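Local coordinates for putative cyclohexadienyl dehydrogenase and ADH prephenate dehydrogenase (Rhizobium meliloti, PDB 4WJI), which probably catalyses the NAD(P)-dependent oxidative decarboxylation of prephenate to 4-hydroxyphenylpyruvate in tyrosine biosynthesis, and binds NADP and tyrosine, at residues I193-I198 against R222-L227; A125-S130 against A137-G142; A86-G91 against K114-V119. All coordinates share one frame; numbering follows the deposited sequence.

In the fold
From the N terminus the chain meets contact 3 first: it closes the excursion from the end of helix 77-84 through strand 93-96 and helix 102-108 to the start of strand 117-123. Contact 2 follows within the long connection between strands 117-123 and 144-147, bringing its two halves together beside the cofactor. Contact 1 comes last, joining helix 177-203 to helix 221-227 in the helical half. The three lie in series, none nested or crossing. Contacts 1 and 2 meet at the bound tyrosine, where R226 forms a salt bridge with E128. Contact 3 sits apart on the nucleotide-binding domain, its centre about 40 Å from that of contact 1.

Contact 1: I193-I198 against R222-L227; sequences IIAYNI and RDFTRL. With TYR (tyrosine), chain C.
F224 has CG anti to its carbonyl carbon (chi1 -72°), and I198 has CG1 anti to its backbone N (chi1 -165°), which leaves CG2 to meet the phenyl ring. That methyl approaches the ring obliquely, with I198 CG2 3.5 Å from F224 CD2. A195 fills the middle, where the two helices come nearest. Its CA lies at the ring edge, close to the ring plane, and its CB packs 3.6 Å from the backbone O of F224. In the conformer of L227 described here, L227 CB is 3.9 Å from A195 CB. No hydrogen bond joins the two segments, whose axes pass 8.2 Å apart at a crossing angle of -114°.

R226 turns away from this apolar seam to the bound tyrosine. Its guanidinium meets the carboxylate in a two-pronged grip: NH1 to the tyrosine O and NH2 to OXT, both 2.9 Å and nearly straight. E128 forms a salt bridge with NH1, and D223 of the second subunit forms one with NH2. An alanine here would probably leave the tyrosine carboxylate without its paired donors and these two acids without their mate. An arginine-carboxylate clamp, a familiar way of holding an amino-acid ligand, so sits next to a buried helix crossing, in the tyrosine pocket at the dimer interface.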
loop_
_atom_site.group_PDB
_atom_site.type_symbol
_atom_site.label_atom_id
_atom_site.label_comp_id
_atom_site.label_asym_id
_atom_site.label_seq_id
_atom_site.Cartn_x
_atom_site.Cartn_y
_atom_site.Cartn_z
ATOM N N ILE A 193 -8.924 0.901 7.731
ATOM C CA ILE A 193 -9.883 1.988 7.889
ATOM C C ILE A 193 -9.437 3.257 7.137
ATOM O O ILE A 193 -10.248 3.852 6.433
ATOM C CB ILE A 193 -10.103 2.292 9.370
ATOM C CG1 ILE A 193 -10.903 1.139 9.993
ATOM C CG2 ILE A 193 -10.780 3.646 9.594
ATOM C CD1 ILE A 193 -10.824 1.089 11.522
ATOM N N ILE A 194 -8.142 3.579 7.266
ATOM C CA ILE A 194 -7.596 4.736 6.605
ATOM C C ILE A 194 -7.599 4.559 5.083
ATOM O O ILE A 194 -7.875 5.513 4.355
ATOM C CB ILE A 194 -6.172 5.047 7.166
ATOM C CG1 ILE A 194 -6.208 5.432 8.655
ATOM C CG2 ILE A 194 -5.530 6.163 6.435
ATOM C CD1 ILE A 194 -7.141 6.533 9.049
ATOM N N ALA A 195 -7.285 3.340 4.605
ATOM C CA ALA A 195 -7.369 3.075 3.168
ATOM C C ALA A 195 -8.803 3.231 2.650
ATOM O O ALA A 195 -9.033 3.869 1.632
ATOM C CB ALA A 195 -6.858 1.684 2.849
ATOM N N TYR A 196 -9.778 2.663 3.359
ATOM C CA TYR A 196 -11.191 2.856 2.947
ATOM C C TYR A 196 -11.525 4.357 2.909
ATOM O O TYR A 196 -12.233 4.830 1.999
ATOM C CB TYR A 196 -12.137 2.151 3.918
ATOM C CG TYR A 196 -12.259 0.657 3.697
ATOM C CD1 TYR A 196 -12.806 0.159 2.519
ATOM C CD2 TYR A 196 -11.917 -0.275 4.709
ATOM C CE1 TYR A 196 -12.955 -1.198 2.316
ATOM C CE2 TYR A 196 -12.099 -1.638 4.510
ATOM C CZ TYR A 196 -12.627 -2.102 3.331
ATOM O OH TYR A 196 -12.823 -3.483 3.182
ATOM N N ASN A 197 -11.018 5.099 3.887
ATOM C CA ASN A 197 -11.370 6.504 3.981
ATOM C C ASN A 197 -10.786 7.297 2.825
ATOM O O ASN A 197 -11.497 8.110 2.209
ATOM C CB ASN A 197 -10.951 7.124 5.300
ATOM C CG ASN A 197 -11.643 8.455 5.513
ATOM O OD1 ASN A 197 -12.882 8.495 5.660
ATOM N ND2 ASN A 197 -10.895 9.531 5.510
ATOM N N ILE A 198 -9.521 7.068 2.484
ATOM C CA ILE A 198 -8.946 7.845 1.392
ATOM C C ILE A 198 -9.577 7.496 0.045
ATOM O O ILE A 198 -9.774 8.380 -0.774
ATOM C CB ILE A 198 -7.443 7.837 1.406
ATOM C CG1 ILE A 198 -6.911 8.956 0.491
ATOM C CG2 ILE A 198 -6.912 6.528 1.006
ATOM C CD1 ILE A 198 -5.431 9.186 0.636
ATOM N N ARG A 222 -2.953 3.690 -5.813
ATOM C CA ARG A 222 -3.233 2.292 -6.051
ATOM C C ARG A 222 -2.960 1.384 -4.823
ATOM O O ARG A 222 -3.726 0.415 -4.595
ATOM C CB ARG A 222 -2.567 1.760 -7.317
ATOM C CG ARG A 222 -1.070 1.749 -7.194
ATOM C CD ARG A 222 -0.430 1.227 -8.491
ATOM N NE ARG A 222 1.027 1.299 -8.436
ATOM C CZ ARG A 222 1.830 0.733 -9.332
ATOM N NH1 ARG A 222 1.314 0.098 -10.368
ATOM N NH2 ARG A 222 3.143 0.802 -9.164
ATOM N N ASP A 223 -1.895 1.671 -4.053
ATOM C CA ASP A 223 -1.584 0.869 -2.887
ATOM C C ASP A 223 -2.774 0.788 -1.885
ATOM O O ASP A 223 -3.083 -0.280 -1.300
ATOM C CB ASP A 223 -0.347 1.477 -2.219
ATOM C CG ASP A 223 0.887 1.563 -3.171
ATOM O OD1 ASP A 223 0.918 2.411 -4.122
ATOM O OD2 ASP A 223 1.858 0.809 -2.948
ATOM N N PHE A 224 -3.449 1.914 -1.695
ATOM C CA PHE A 224 -4.567 1.996 -0.768
ATOM C C PHE A 224 -5.815 1.300 -1.349
ATOM O O PHE A 224 -6.648 0.700 -0.615
ATOM C CB PHE A 224 -4.931 3.455 -0.504
ATOM C CG PHE A 224 -3.942 4.202 0.330
ATOM C CD1 PHE A 224 -2.778 4.707 -0.232
ATOM C CD2 PHE A 224 -4.214 4.462 1.656
ATOM C CE1 PHE A 224 -1.858 5.392 0.551
ATOM C CE2 PHE A 224 -3.319 5.192 2.444
ATOM C CZ PHE A 224 -2.140 5.665 1.890
ATOM N N THR A 225 -6.003 1.387 -2.654
ATOM C CA THR A 225 -7.156 0.734 -3.304
ATOM C C THR A 225 -7.139 -0.791 -3.108
ATOM O O THR A 225 -8.206 -1.401 -3.095
ATOM C CB THR A 225 -7.304 1.052 -4.821
ATOM O OG1 THR A 225 -6.218 0.459 -5.571
ATOM C CG2 THR A 225 -7.409 2.558 -5.049
ATOM N N ARG A 226 -5.958 -1.406 -3.030
ATOM C CA ARG A 226 -5.875 -2.857 -2.836
ATOM C C ARG A 226 -6.554 -3.218 -1.488
ATOM O O ARG A 226 -7.395 -4.120 -1.427
ATOM C CB ARG A 226 -4.442 -3.374 -2.880
ATOM C CG ARG A 226 -4.413 -4.912 -2.947
ATOM C CD ARG A 226 -2.992 -5.435 -2.813
ATOM N NE ARG A 226 -2.444 -5.228 -1.476
ATOM C CZ ARG A 226 -2.730 -5.969 -0.406
ATOM N NH1 ARG A 226 -3.533 -7.024 -0.520
ATOM N NH2 ARG A 226 -2.235 -5.616 0.779
ATOM N N LEU A 227 -6.183 -2.535 -0.425
ATOM C CA LEU A 227 -6.779 -2.841 0.880
ATOM C C LEU A 227 -8.275 -2.562 0.859
ATOM O O LEU A 227 -9.075 -3.319 1.434
ATOM C CB LEU A 227 -6.069 -2.069 1.983
ATOM C CG LEU A 227 -4.605 -2.468 2.141
ATOM C CD1 LEU A 227 -3.929 -1.559 3.143
ATOM C CD2 LEU A 227 -4.494 -3.936 2.547
HETATM N N TYR C . -5.835 -9.086 3.832
HETATM C CA TYR C . -4.640 -8.282 4.203
HETATM C C TYR C . -3.827 -7.989 2.971
HETATM O O TYR C . -4.258 -8.390 1.893
HETATM C CB TYR C . -3.788 -9.008 5.252
HETATM C CG TYR C . -4.510 -9.341 6.551
HETATM C CD1 TYR C . -5.707 -8.728 6.925
HETATM C CD2 TYR C . -3.987 -10.286 7.395
HETATM C CE1 TYR C . -6.346 -9.056 8.108
HETATM C CE2 TYR C . -4.579 -10.608 8.591
HETATM C CZ TYR C . -5.764 -10.022 8.951
HETATM O OH TYR C . -6.406 -10.378 10.108
HETATM O OXT TYR C . -2.752 -7.359 3.102
#

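Contact 2: A125-S130 against A137-G142; sequences AGTEHS and AGLFRG. With TYR (tyrosine), chain C; NAP (NADP nicotinamide-adenine-dinucleotide phosphate), chain B.
L139 and A125 bury the most surface here, and F140 closes the same small apolar patch. A125 CB points at the 137-142 segment and sits 3.7 Å from L139 O, with L139 CG a little farther off. L139 CG lies anti to the backbone N (chi1 176°), and the CD1 methyl beyond it packs against the backbone of G126, with L139 CD1 3.9 Å from G126 N. F140 brings its ring in from beside this pair: F140 CD1 is 3.9 Å from A125 CB, the approach being oblique. L139 CB stands over the centre of one ring face, while W165 meets the same ring edge-to-face. The side chains meet through carbon alone, and no hydrogen bond joins the segments.

A type I turn from G138 to R141 puts L139 and F140 at its two central positions, and L139 also touches S18 on helix 14-26. Across from the turn, the 125-130 segment faces the ligands with its backbone. A125 O lies 3.2 Å from C4N of NADP, the nicotinamide carbon at which hydride transfer takes place. G126 CA comes within 3.3 Å of the carboxamide O7N of NADP, and a CB on G126 would collide with that oxygen. One residue on, T127 O accepts a 3.0 Å hydrogen bond from the tyrosine N. T127 OG1 accepts from H129 N (3.1 Å), closing an ST turn. A loop packed upon itself so forms one wall of the nicotinamide end of a Rossmann-type dinucleotide site, where cofactor and tyrosine lie side by side.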
loop_
_atom_site.group_PDB
_atom_site.type_symbol
_atom_site.label_atom_id
_atom_site.label_comp_id
_atom_site.label_asym_id
_atom_site.label_seq_id
_atom_site.Cartn_x
_atom_site.Cartn_y
_atom_site.Cartn_z
ATOM N N ALA A 125 -1.697 -13.180 7.872
ATOM C CA ALA A 125 -1.428 -13.507 6.477
ATOM C C ALA A 125 -2.743 -13.396 5.722
ATOM O O ALA A 125 -3.770 -13.878 6.175
ATOM C CB ALA A 125 -0.932 -14.953 6.340
ATOM N N GLY A 126 -2.717 -12.819 4.528
ATOM C CA GLY A 126 -3.903 -12.792 3.686
ATOM C C GLY A 126 -3.686 -12.014 2.413
ATOM O O GLY A 126 -2.596 -11.624 2.106
ATOM N N THR A 127 -4.759 -11.913 1.633
ATOM C CA THR A 127 -4.777 -11.134 0.409
ATOM C C THR A 127 -6.081 -10.335 0.447
ATOM O O THR A 127 -6.857 -10.450 1.407
ATOM C CB THR A 127 -4.762 -11.989 -0.860
ATOM O OG1 THR A 127 -6.041 -12.618 -1.051
ATOM C CG2 THR A 127 -3.631 -13.018 -0.884
ATOM N N GLU A 128 -6.349 -9.537 -0.585
ATOM C CA GLU A 128 -7.631 -8.832 -0.646
ATOM C C GLU A 128 -8.787 -9.618 -1.244
ATOM O O GLU A 128 -9.919 -9.092 -1.344
ATOM C CB GLU A 128 -7.448 -7.528 -1.435
ATOM C CG GLU A 128 -7.282 -7.681 -2.975
ATOM C CD GLU A 128 -5.871 -7.983 -3.475
ATOM O OE1 GLU A 128 -4.954 -8.432 -2.685
ATOM O OE2 GLU A 128 -5.639 -7.735 -4.691
ATOM N N HIS A 129 -8.512 -10.858 -1.627
ATOM C CA HIS A 129 -9.519 -11.684 -2.297
ATOM C C HIS A 129 -10.214 -12.633 -1.308
ATOM O O HIS A 129 -9.684 -12.922 -0.239
ATOM C CB HIS A 129 -8.927 -12.463 -3.426
ATOM C CG HIS A 129 -8.322 -11.583 -4.462
ATOM N ND1 HIS A 129 -9.073 -10.705 -5.209
ATOM C CD2 HIS A 129 -7.036 -11.421 -4.849
ATOM C CE1 HIS A 129 -8.275 -10.051 -6.039
ATOM N NE2 HIS A 129 -7.032 -10.469 -5.842
ATOM N N SER A 130 -11.405 -13.078 -1.699
ATOM C CA SER A 130 -12.272 -13.884 -0.838
ATOM C C SER A 130 -12.826 -15.095 -1.566
ATOM O O SER A 130 -12.807 -15.157 -2.808
ATOM C CB SER A 130 -13.434 -13.036 -0.294
ATOM O OG SER A 130 -13.001 -11.896 0.401
ATOM N N ALA A 137 -2.100 -22.918 -1.498
ATOM C CA ALA A 137 -1.062 -23.465 -0.658
ATOM C C ALA A 137 0.080 -22.492 -0.506
ATOM O O ALA A 137 0.533 -21.877 -1.439
ATOM C CB ALA A 137 -0.561 -24.800 -1.215
ATOM N N GLY A 138 0.552 -22.356 0.705
ATOM C CA GLY A 138 1.732 -21.553 0.979
ATOM C C GLY A 138 1.431 -20.153 1.487
ATOM O O GLY A 138 2.358 -19.402 1.724
ATOM N N LEU A 139 0.151 -19.833 1.738
ATOM C CA LEU A 139 -0.191 -18.484 2.241
ATOM C C LEU A 139 0.487 -18.152 3.564
ATOM O O LEU A 139 0.787 -16.991 3.834
ATOM C CB LEU A 139 -1.707 -18.341 2.362
ATOM C CG LEU A 139 -2.250 -17.043 2.968
ATOM C CD1 LEU A 139 -1.936 -15.832 2.137
ATOM C CD2 LEU A 139 -3.761 -17.128 3.172
ATOM N N PHE A 140 0.688 -19.164 4.405
ATOM C CA PHE A 140 1.180 -18.960 5.756
ATOM C C PHE A 140 2.683 -19.077 5.898
ATOM O O PHE A 140 3.202 -18.895 6.988
ATOM C CB PHE A 140 0.428 -19.899 6.703
ATOM C CG PHE A 140 -1.046 -19.832 6.503
ATOM C CD1 PHE A 140 -1.758 -18.710 6.914
ATOM C CD2 PHE A 140 -1.741 -20.867 5.927
ATOM C CE1 PHE A 140 -3.144 -18.632 6.704
ATOM C CE2 PHE A 140 -3.102 -20.781 5.693
ATOM C CZ PHE A 140 -3.804 -19.695 6.105
ATOM N N ARG A 141 3.386 -19.394 4.808
ATOM C CA ARG A 141 4.847 -19.640 4.882
ATOM C C ARG A 141 5.551 -18.337 5.196
ATOM O O ARG A 141 5.374 -17.347 4.493
ATOM C CB ARG A 141 5.331 -20.169 3.532
ATOM C CG ARG A 141 4.869 -21.568 3.188
ATOM C CD ARG A 141 5.439 -22.113 1.854
ATOM N N GLY A 142 6.396 -18.343 6.210
ATOM C CA GLY A 142 7.148 -17.186 6.613
ATOM C C GLY A 142 6.362 -16.082 7.280
ATOM O O GLY A 142 6.882 -14.958 7.424
HETATM N N TYR C . -5.835 -9.086 3.832
HETATM C CA TYR C . -4.640 -8.282 4.203
HETATM C C TYR C . -3.827 -7.989 2.971
HETATM O O TYR C . -4.258 -8.390 1.893
HETATM C CB TYR C . -3.788 -9.008 5.252
HETATM C CG TYR C . -4.510 -9.341 6.551
HETATM C CD1 TYR C . -5.707 -8.728 6.925
HETATM C CD2 TYR C . -3.987 -10.286 7.395
HETATM C CE1 TYR C . -6.346 -9.056 8.108
HETATM C CE2 TYR C . -4.579 -10.608 8.591
HETATM C CZ TYR C . -5.764 -10.022 8.951
HETATM O OH TYR C . -6.406 -10.378 10.108
HETATM O OXT TYR C . -2.752 -7.359 3.102
HETATM P PA NAP B . -14.161 -15.210 3.092
HETATM O O1A NAP B . -13.195 -15.595 2.038
HETATM O O2A NAP B . -15.221 -14.190 2.846
HETATM O O5B NAP B . -14.908 -16.546 3.578
HETATM C C5B NAP B . -16.036 -16.460 4.441
HETATM C C4B NAP B . -16.521 -17.835 4.895
HETATM O O4B NAP B . -17.434 -17.648 5.970
HETATM C C3B NAP B . -17.315 -18.563 3.825
HETATM O O3B NAP B . -17.266 -19.967 4.024
HETATM C C2B NAP B . -18.730 -18.129 4.099
HETATM O O2B NAP B . -19.667 -19.088 3.694
HETATM C C1B NAP B . -18.737 -18.065 5.602
HETATM N N9A NAP B . -19.746 -17.181 6.246
HETATM C C8A NAP B . -19.989 -15.904 5.995
HETATM N N7A NAP B . -20.900 -15.373 6.770
HETATM C C5A NAP B . -21.288 -16.391 7.588
HETATM C C6A NAP B . -22.235 -16.475 8.628
HETATM N N6A NAP B . -22.974 -15.407 8.986
HETATM N N1A NAP B . -22.347 -17.630 9.249
HETATM C C2A NAP B . -21.598 -18.655 8.879
HETATM N N3A NAP B . -20.698 -18.680 7.914
HETATM C C4A NAP B . -20.571 -17.523 7.278
HETATM O O3 NAP B . -13.395 -14.806 4.440
HETATM P PN NAP B . -11.912 -15.052 4.980
HETATM O O1N NAP B . -11.105 -14.018 4.375
HETATM O O2N NAP B . -11.528 -16.456 4.842
HETATM O O5D NAP B . -12.070 -14.647 6.535
HETATM C C5D NAP B . -12.495 -15.563 7.513
HETATM C C4D NAP B . -11.955 -15.115 8.869
HETATM O O4D NAP B . -10.552 -14.983 8.766
HETATM C C3D NAP B . -12.457 -13.773 9.307
HETATM O O3D NAP B . -12.737 -13.797 10.697
HETATM C C2D NAP B . -11.326 -12.820 9.004
HETATM O O2D NAP B . -11.357 -11.732 9.892
HETATM C C1D NAP B . -10.139 -13.741 9.285
HETATM N N1N NAP B . -8.906 -13.436 8.543
HETATM C C2N NAP B . -8.956 -12.949 7.301
HETATM C C3N NAP B . -7.807 -12.659 6.606
HETATM C C7N NAP B . -7.793 -12.079 5.210
HETATM O O7N NAP B . -6.791 -11.548 4.813
HETATM N N7N NAP B . -8.888 -12.187 4.491
HETATM C C4N NAP B . -6.606 -12.900 7.219
HETATM C C5N NAP B . -6.591 -13.425 8.485
HETATM C C6N NAP B . -7.755 -13.666 9.162
HETATM P P2B NAP B . -20.579 -18.877 2.386
HETATM O O1X NAP B . -19.668 -18.409 1.301
HETATM O O2X NAP B . -21.142 -20.247 2.138
HETATM O O3X NAP B . -21.643 -17.836 2.676
#

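Contact 3: A86-G91 against K114-V119; sequences AHLKPG and KDVHFV. With MG (magnesium ion), chain D.
G91 N donates to D115 O over 2.7 Å, with an N-H...O angle of 161°, and this is the one direct hydrogen bond between the segments. The carbonyl meets it nearly head-on, its C=O...N angle being 158°. The positive phi of G91 suits a glycine at this bend.

Next to the bond, D115 lays its carboxylate beside P90. CG sits between the backbone N and the carbonyl carbon (chi1 62°), and the side chain runs alongside the proline ring, with D115 OD2 3.6 Å from P90 CG. A water bridges the two segments, giving one hydrogen to D115 OD2 (2.8 Å) and the other to L88 O.

This is where the chain enters two neighbouring parallel strands, 93-96 and 117-123, of the Rossmann-type sheet; helix 102-108 lies between them in sequence, as in a beta-alpha-beta crossover. H117 carries the pairing on through backbone hydrogen bonds to A92 and V94, and its CD2 rests 3.5 Å from G91 O.

On the buried side, V116 CG1 packs against L88 CB at 3.8 Å and also touches K89 O. The L88 and V116 side chains cross at about a right angle, and V62 also packs on L88. K89 turns away to a salt bridge with D66.

At the outer end of the 86-91 segment, H87 NE2 binds a magnesium ion at 2.5 Å. Five waters complete its six ligands, while E63 OE2 is hydrogen-bonded to H87 ND1 on the other side of the ring.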
loop_
_atom_site.group_PDB
_atom_site.type_symbol
_atom_site.label_atom_id
_atom_site.label_comp_id
_atom_site.label_asym_id
_atom_site.label_seq_id
_atom_site.Cartn_x
_atom_site.Cartn_y
_atom_site.Cartn_z
ATOM N N ALA A 86 -23.038 -28.953 21.182
ATOM C CA ALA A 86 -23.568 -30.236 21.639
ATOM C C ALA A 86 -23.024 -31.453 20.886
ATOM O O ALA A 86 -23.251 -32.590 21.302
ATOM C CB ALA A 86 -25.090 -30.239 21.564
ATOM N N HIS A 87 -22.336 -31.188 19.787
ATOM C CA HIS A 87 -21.879 -32.197 18.864
ATOM C C HIS A 87 -20.389 -32.447 18.876
ATOM O O HIS A 87 -19.903 -33.401 18.244
ATOM C CB HIS A 87 -22.281 -31.760 17.472
ATOM C CG HIS A 87 -23.755 -31.639 17.307
ATOM N ND1 HIS A 87 -24.520 -32.659 16.797
ATOM C CD2 HIS A 87 -24.610 -30.637 17.621
ATOM C CE1 HIS A 87 -25.790 -32.291 16.796
ATOM N NE2 HIS A 87 -25.874 -31.068 17.295
ATOM N N LEU A 88 -19.667 -31.660 19.644
ATOM C CA LEU A 88 -18.227 -31.843 19.791
ATOM C C LEU A 88 -17.887 -33.043 20.665
ATOM O O LEU A 88 -18.507 -33.234 21.713
ATOM C CB LEU A 88 -17.625 -30.593 20.413
ATOM C CG LEU A 88 -17.684 -29.315 19.579
ATOM C CD1 LEU A 88 -17.490 -28.059 20.432
ATOM C CD2 LEU A 88 -16.665 -29.359 18.442
ATOM N N LYS A 89 -16.873 -33.808 20.275
ATOM C CA LYS A 89 -16.498 -34.933 21.129
ATOM C C LYS A 89 -15.600 -34.442 22.277
ATOM O O LYS A 89 -14.953 -33.413 22.166
ATOM C CB LYS A 89 -15.799 -36.047 20.374
ATOM C CG LYS A 89 -14.440 -35.705 19.884
ATOM C CD LYS A 89 -13.686 -36.943 19.427
ATOM C CE LYS A 89 -12.345 -36.592 18.844
ATOM N NZ LYS A 89 -11.634 -37.789 18.269
ATOM N N PRO A 90 -15.575 -35.197 23.392
ATOM C CA PRO A 90 -14.641 -34.868 24.452
ATOM C C PRO A 90 -13.223 -34.774 23.950
ATOM O O PRO A 90 -12.778 -35.653 23.178
ATOM C CB PRO A 90 -14.811 -36.021 25.459
ATOM C CG PRO A 90 -16.130 -36.611 25.155
ATOM C CD PRO A 90 -16.348 -36.416 23.681
ATOM N N GLY A 91 -12.523 -33.710 24.377
ATOM C CA GLY A 91 -11.110 -33.514 24.014
ATOM C C GLY A 91 -10.887 -32.895 22.629
ATOM O O GLY A 91 -9.746 -32.718 22.222
ATOM N N LYS A 114 -17.116 -27.812 28.877
ATOM C CA LYS A 114 -15.885 -27.901 29.686
ATOM C C LYS A 114 -14.912 -28.946 29.147
ATOM O O LYS A 114 -13.716 -28.874 29.420
ATOM C CB LYS A 114 -16.220 -28.311 31.148
ATOM N N ASP A 115 -15.434 -29.938 28.421
ATOM C CA ASP A 115 -14.591 -31.039 27.931
ATOM C C ASP A 115 -13.892 -30.795 26.612
ATOM O O ASP A 115 -13.206 -31.689 26.104
ATOM C CB ASP A 115 -15.348 -32.380 27.882
ATOM C CG ASP A 115 -16.569 -32.384 26.910
ATOM O OD1 ASP A 115 -17.032 -31.312 26.506
ATOM O OD2 ASP A 115 -17.085 -33.475 26.550
ATOM N N VAL A 116 -14.067 -29.617 26.029
ATOM C CA VAL A 116 -13.321 -29.306 24.803
ATOM C C VAL A 116 -12.298 -28.230 25.076
ATOM O O VAL A 116 -12.406 -27.493 26.063
ATOM C CB VAL A 116 -14.211 -28.904 23.642
ATOM C CG1 VAL A 116 -15.278 -29.950 23.366
ATOM C CG2 VAL A 116 -14.799 -27.545 23.769
ATOM N N HIS A 117 -11.270 -28.184 24.233
ATOM C CA HIS A 117 -10.190 -27.212 24.389
ATOM C C HIS A 117 -10.318 -26.072 23.374
ATOM O O HIS A 117 -10.224 -26.271 22.166
ATOM C CB HIS A 117 -8.827 -27.875 24.173
ATOM C CG HIS A 117 -8.643 -29.138 24.942
ATOM N ND1 HIS A 117 -8.671 -29.163 26.313
ATOM C CD2 HIS A 117 -8.468 -30.417 24.534
ATOM C CE1 HIS A 117 -8.494 -30.411 26.724
ATOM N NE2 HIS A 117 -8.360 -31.193 25.664
ATOM N N PHE A 118 -10.447 -24.864 23.856
ATOM C CA PHE A 118 -10.665 -23.685 22.994
ATOM C C PHE A 118 -9.362 -22.915 22.915
ATOM O O PHE A 118 -8.941 -22.318 23.934
ATOM C CB PHE A 118 -11.784 -22.826 23.630
ATOM C CG PHE A 118 -12.144 -21.596 22.870
ATOM C CD1 PHE A 118 -12.135 -21.564 21.472
ATOM C CD2 PHE A 118 -12.551 -20.471 23.546
ATOM C CE1 PHE A 118 -12.498 -20.409 20.765
ATOM C CE2 PHE A 118 -12.944 -19.329 22.859
ATOM C CZ PHE A 118 -12.901 -19.294 21.460
ATOM N N VAL A 119 -8.742 -22.898 21.736
ATOM C CA VAL A 119 -7.446 -22.236 21.532
ATOM C C VAL A 119 -7.564 -21.274 20.372
ATOM O O VAL A 119 -7.408 -21.675 19.232
ATOM C CB VAL A 119 -6.306 -23.232 21.228
ATOM C CG1 VAL A 119 -4.973 -22.477 21.240
ATOM C CG2 VAL A 119 -6.313 -24.375 22.248
HETATM MG MG MG D . -27.968 -29.801 17.290
HETATM O O HOH W 1 -19.068 -33.955 24.679
HETATM O O HOH W 2 -28.144 -29.904 15.100
HETATM O O HOH W 3 -28.712 -31.438 17.991
HETATM O O HOH W 4 -27.554 -28.744 19.442
HETATM O O HOH W 5 -29.526 -28.566 17.443
HETATM O O HOH W 6 -26.866 -27.770 16.900
#